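Local coordinates for protein putative citrate lyase (Ralstonia eutropha, PDB 3QQW) that is a putative citrate lyase of the TIM-barrel class, probably magnesium-dependent and possibly acting as an (S)-citramalyl-CoA lyase, at residues 27-30 / 34-37; 40-43 / 48-51. All coordinates share one frame; numbering follows the deposited sequence.

How the interactions relate
Both contacts belong to the first beta-alpha-beta unit of the barrel, strand 25-29, helix 32-45 and strand 49-54, with centres about 10 Å apart. Interaction 1 packs the first turns of the helix on the end of the strand before it, the C-terminal end, where TIM-barrel active sites form; interaction 2 packs a later part of the helix on the start of the next strand. The strands are neighbours in the sheet, and the contacts meet there: H27 N lies 2.8 Å from D50 O, a probable hydrogen bond, and H27 CB packs on F49 CD2 at 3.7 Å. R88, predicted to bind substrate, has its side chain about 8 Å from G30 and 10 Å from that of V51.

Interaction 1 of 2, residues 27-30 / 34-37; sequences HFAG and LIGK
A29 meets both L34 and I35, and its single methyl group is the focus of the packing. The CB of A29 points at the helix: A29 CB lies 3.6 Å from both C and O of L34, so the methyl rests on the main chain as well as on side chains. The apolar part continues on the two side chains: A29 CB is 3.9 Å from L34 CB and 3.8 Å from I35 CG1. L34 thus touches A29 through the root of its side chain. In I35 it is the CG1 branch that faces the strand. That branch stands anti to the carbonyl carbon (chi1 -74°), which brings I35 CG1 to 3.5 Å from A29 O. The extended chi2 (155°) then carries I35 CD1 on toward G30, 4.2 Å from G30 C. These are van der Waals approaches to a carbonyl and to the main chain. The closeness of the backbones agrees with this, since the CA atoms of A29 and I35 are 5.2 Å apart, and the small alanine fits such a separation. Beyond the two segments, G30 O accepts a hydrogen bond from H67 NE2, and S31 OG is hydrogen-bonded to L34 N near the start of the helix. The contact therefore sits where strand 25-29 turns into helix 32-45, with I35 also reaching C53 of strand 49-54 and M70 and M74 of helix 64-76.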
ATOM      1  N   HIS C  27     -17.746  -3.148  23.330  1.00 34.18           N
ATOM      2  CA  HIS C  27     -18.125  -1.986  24.126  1.00 35.63           C
ATOM      3  C   HIS C  27     -17.119  -1.728  25.256  1.00 40.72           C
ATOM      4  O   HIS C  27     -16.747  -2.647  25.981  1.00 39.94           O
ATOM      5  CB  HIS C  27     -19.536  -2.162  24.682  1.00 37.86           C
ATOM      6  CG  HIS C  27     -20.046  -0.947  25.371  1.00 43.62           C
ATOM      7  ND1 HIS C  27     -20.460   0.171  24.657  1.00 46.72           N
ATOM      8  CD2 HIS C  27     -20.162  -0.692  26.693  1.00 46.65           C
ATOM      9  CE1 HIS C  27     -20.816   1.061  25.567  1.00 47.60           C
ATOM     10  NE2 HIS C  27     -20.658   0.585  26.806  1.00 47.96           N
ATOM     11  N   PHE C  28     -16.651  -0.475  25.375  1.00 37.75           N
ATOM     12  CA  PHE C  28     -15.715  -0.069  26.422  1.00 36.59           C
ATOM     13  C   PHE C  28     -16.440   0.566  27.583  1.00 42.65           C
ATOM     14  O   PHE C  28     -17.392   1.303  27.360  1.00 43.51           O
ATOM     15  CB  PHE C  28     -14.673   0.910  25.865  1.00 36.87           C
ATOM     16  CG  PHE C  28     -13.587   0.179  25.130  1.00 35.15           C
ATOM     17  CD1 PHE C  28     -13.861  -0.497  23.939  1.00 35.55           C
ATOM     18  CD2 PHE C  28     -12.293   0.148  25.628  1.00 35.74           C
ATOM     19  CE1 PHE C  28     -12.866  -1.201  23.282  1.00 35.47           C
ATOM     20  CE2 PHE C  28     -11.278  -0.507  24.931  1.00 36.70           C
ATOM     21  CZ  PHE C  28     -11.575  -1.188  23.777  1.00 34.47           C
ATOM     22  N   ALA C  29     -15.969   0.275  28.814  1.00 39.56           N
ATOM     23  CA  ALA C  29     -16.472   0.772  30.115  1.00 40.57           C
ATOM     24  C   ALA C  29     -15.273   0.822  31.073  1.00 44.71           C
ATOM     25  O   ALA C  29     -14.534  -0.158  31.178  1.00 43.46           O
ATOM     26  CB  ALA C  29     -17.585  -0.126  30.659  1.00 40.71           C
ATOM     27  N   GLY C  30     -15.048   1.982  31.677  1.00 41.75           N
ATOM     28  CA  GLY C  30     -13.900   2.243  32.533  1.00 41.99           C
ATOM     29  C   GLY C  30     -14.173   2.245  34.016  1.00 50.33           C
ATOM     30  O   GLY C  30     -13.233   2.139  34.793  1.00 53.85           O
ATOM     31  N   LEU C  34     -20.291   1.346  35.140  1.00 42.65           N
ATOM     32  CA  LEU C  34     -20.468   1.157  33.710  1.00 40.48           C
ATOM     33  C   LEU C  34     -20.097  -0.255  33.242  1.00 41.94           C
ATOM     34  O   LEU C  34     -20.737  -0.739  32.311  1.00 41.98           O
ATOM     35  CB  LEU C  34     -19.716   2.216  32.905  1.00 40.04           C
ATOM     36  CG  LEU C  34     -20.239   3.641  33.067  1.00 45.41           C
ATOM     37  CD1 LEU C  34     -19.274   4.620  32.452  1.00 47.23           C
ATOM     38  CD2 LEU C  34     -21.620   3.814  32.458  1.00 43.04           C
ATOM     39  N   ILE C  35     -19.104  -0.923  33.895  1.00 36.81           N
ATOM     40  CA  ILE C  35     -18.731  -2.300  33.584  1.00 34.51           C
ATOM     41  C   ILE C  35     -19.937  -3.206  33.946  1.00 39.87           C
ATOM     42  O   ILE C  35     -20.371  -4.009  33.114  1.00 38.88           O
ATOM     43  CB  ILE C  35     -17.408  -2.723  34.277  1.00 36.47           C
ATOM     44  CG1 ILE C  35     -16.170  -2.066  33.583  1.00 36.31           C
ATOM     45  CG2 ILE C  35     -17.257  -4.247  34.326  1.00 33.31           C
ATOM     46  CD1 ILE C  35     -14.875  -1.893  34.526  1.00 40.52           C
ATOM     47  N   GLY C  36     -20.479  -3.012  35.162  1.00 36.89           N
ATOM     48  CA  GLY C  36     -21.653  -3.707  35.659  1.00 36.27           C
ATOM     49  C   GLY C  36     -22.801  -3.599  34.681  1.00 41.03           C
ATOM     50  O   GLY C  36     -23.247  -4.615  34.158  1.00 41.38           O
ATOM     51  N   LYS C  37     -23.189  -2.362  34.330  1.00 39.27           N
ATOM     52  CA  LYS C  37     -24.278  -2.035  33.393  1.00 39.97           C
ATOM     53  C   LYS C  37     -24.086  -2.705  32.009  1.00 43.43           C
ATOM     54  O   LYS C  37     -25.046  -3.257  31.462  1.00 43.01           O
ATOM     55  CB  LYS C  37     -24.396  -0.522  33.220  1.00 43.52           C
ATOM     56  CG  LYS C  37     -25.133   0.182  34.363  1.00 62.50           C
ATOM     57  CD  LYS C  37     -25.269   1.661  34.022  1.00 78.27           C
ATOM     58  CE  LYS C  37     -25.908   2.504  35.090  1.00 94.51           C
ATOM     59  NZ  LYS C  37     -25.679   3.957  34.830  1.00103.54           N
TER

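Interaction 2 of 2, residues 40-43 / 48-51; sequences DLQV and VFDV
In the first beta-alpha-beta crossover of the TIM barrel, helix 32-45 packs on the strand that follows it, with Q42 and F49 carrying most of the contact. Q42 NE2 donates to F49 O at 2.7 Å, nearly straight (N-H...O 167°). The acceptor lies in the amide plane of Q42, while the donor is tilted 18° from the carbonyl plane of F49. R84 O also bonds NE2, so two carbonyls grip this buried nitrogen and should fix the amide's rotation. Q42 also makes a CH-pi contact: its CG lies over one face of the F49 ring, 3.8 Å from the centroid and offset toward the rim. F49 takes chi1 71°, placing CG between its backbone N and carbonyl carbon and turning the ring toward the helix. L41 CB meets F49 CZ at 3.8 Å, at the ring's far end. V51 CG2 sits over a flat face of the Q42 amide, 3.4 Å from Q42 CD and about equally near OE1 and NE2. Salt bridges hold D50 to R84, just before strand 85-88, and R251 of strand 251-254. F49 also touches C25 of strand 25-29. Helix 32-45 lies over its two flanking strands, with helix 260-267 alongside, its I260 on L41 and F49.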
ATOM      1  N   ASP C  40     -24.662  -6.400  32.368  1.00 37.29           N
ATOM      2  CA  ASP C  40     -26.135  -6.565  32.448  1.00 38.28           C
ATOM      3  C   ASP C  40     -26.793  -6.395  31.079  1.00 41.88           C
ATOM      4  O   ASP C  40     -27.789  -7.042  30.806  1.00 42.81           O
ATOM      5  CB  ASP C  40     -26.766  -5.553  33.423  1.00 39.93           C
ATOM      6  CG  ASP C  40     -26.345  -5.696  34.866  1.00 47.70           C
ATOM      7  OD1 ASP C  40     -25.693  -6.730  35.208  1.00 44.39           O
ATOM      8  OD2 ASP C  40     -26.652  -4.782  35.661  1.00 55.82           O
ATOM      9  N   LEU C  41     -26.231  -5.514  30.225  1.00 37.54           N
ATOM     10  CA  LEU C  41     -26.749  -5.259  28.896  1.00 37.47           C
ATOM     11  C   LEU C  41     -26.463  -6.471  27.992  1.00 44.21           C
ATOM     12  O   LEU C  41     -27.275  -6.752  27.106  1.00 44.71           O
ATOM     13  CB  LEU C  41     -26.142  -3.963  28.361  1.00 37.39           C
ATOM     14  CG  LEU C  41     -26.783  -3.349  27.125  1.00 42.66           C
ATOM     15  CD1 LEU C  41     -28.217  -2.919  27.395  1.00 44.02           C
ATOM     16  CD2 LEU C  41     -25.923  -2.217  26.580  1.00 41.95           C
ATOM     17  N   GLN C  42     -25.351  -7.248  28.275  1.00 39.38           N
ATOM     18  CA  GLN C  42     -25.041  -8.497  27.570  1.00 37.29           C
ATOM     19  C   GLN C  42     -26.102  -9.548  27.903  1.00 40.48           C
ATOM     20  O   GLN C  42     -26.418 -10.397  27.073  1.00 37.67           O
ATOM     21  CB  GLN C  42     -23.660  -9.026  27.944  1.00 37.30           C
ATOM     22  CG  GLN C  42     -22.504  -8.260  27.326  1.00 42.23           C
ATOM     23  CD  GLN C  42     -21.147  -8.815  27.712  1.00 48.74           C
ATOM     24  OE1 GLN C  42     -20.798  -8.982  28.898  1.00 35.46           O
ATOM     25  NE2 GLN C  42     -20.301  -8.982  26.707  1.00 40.65           N
ATOM     26  N   VAL C  43     -26.668  -9.476  29.123  1.00 39.00           N
ATOM     27  CA  VAL C  43     -27.702 -10.404  29.560  1.00 40.73           C
ATOM     28  C   VAL C  43     -28.995 -10.046  28.828  1.00 46.88           C
ATOM     29  O   VAL C  43     -29.706 -10.935  28.362  1.00 48.08           O
ATOM     30  CB  VAL C  43     -27.848 -10.399  31.108  1.00 43.69           C
ATOM     31  CG1 VAL C  43     -28.982 -11.289  31.547  1.00 43.47           C
ATOM     32  CG2 VAL C  43     -26.546 -10.851  31.764  1.00 42.73           C
ATOM     33  N   VAL C  48     -23.986 -10.388  21.941  1.00 41.16           N
ATOM     34  CA  VAL C  48     -23.847  -9.792  20.584  1.00 39.43           C
ATOM     35  C   VAL C  48     -22.709  -8.775  20.597  1.00 40.15           C
ATOM     36  O   VAL C  48     -22.258  -8.328  19.549  1.00 39.27           O
ATOM     37  CB  VAL C  48     -25.163  -9.180  20.010  1.00 42.25           C
ATOM     38  CG1 VAL C  48     -26.228 -10.251  19.839  1.00 43.23           C
ATOM     39  CG2 VAL C  48     -25.672  -8.007  20.847  1.00 41.39           C
ATOM     40  N   PHE C  49     -22.237  -8.427  21.793  1.00 36.65           N
ATOM     41  CA  PHE C  49     -21.116  -7.523  21.978  1.00 35.28           C
ATOM     42  C   PHE C  49     -20.248  -7.998  23.146  1.00 39.31           C
ATOM     43  O   PHE C  49     -20.757  -8.600  24.108  1.00 38.07           O
ATOM     44  CB  PHE C  49     -21.581  -6.071  22.198  1.00 36.66           C
ATOM     45  CG  PHE C  49     -22.254  -5.810  23.528  1.00 37.60           C
ATOM     46  CD1 PHE C  49     -23.602  -6.111  23.721  1.00 39.43           C
ATOM     47  CD2 PHE C  49     -21.554  -5.214  24.571  1.00 38.29           C
ATOM     48  CE1 PHE C  49     -24.225  -5.836  24.940  1.00 40.73           C
ATOM     49  CE2 PHE C  49     -22.179  -4.957  25.796  1.00 39.96           C
ATOM     50  CZ  PHE C  49     -23.511  -5.257  25.966  1.00 38.67           C
ATOM     51  N   ASP C  50     -18.937  -7.736  23.036  1.00 34.66           N
ATOM     52  CA  ASP C  50     -17.982  -7.994  24.086  1.00 34.31           C
ATOM     53  C   ASP C  50     -17.823  -6.735  24.937  1.00 36.87           C
ATOM     54  O   ASP C  50     -18.115  -5.643  24.477  1.00 34.74           O
ATOM     55  CB  ASP C  50     -16.635  -8.419  23.502  1.00 35.64           C
ATOM     56  CG  ASP C  50     -16.598  -9.802  22.904  1.00 44.76           C
ATOM     57  OD1 ASP C  50     -17.445 -10.654  23.302  1.00 43.63           O
ATOM     58  OD2 ASP C  50     -15.688 -10.065  22.094  1.00 45.75           O
ATOM     59  N   VAL C  51     -17.358  -6.883  26.178  1.00 34.62           N
ATOM     60  CA  VAL C  51     -17.126  -5.736  27.050  1.00 32.66           C
ATOM     61  C   VAL C  51     -15.633  -5.635  27.308  1.00 34.79           C
ATOM     62  O   VAL C  51     -15.013  -6.605  27.725  1.00 35.82           O
ATOM     63  CB  VAL C  51     -17.937  -5.845  28.357  1.00 38.01           C
ATOM     64  CG1 VAL C  51     -17.604  -4.712  29.316  1.00 38.25           C
ATOM     65  CG2 VAL C  51     -19.426  -5.871  28.067  1.00 39.64           C
TER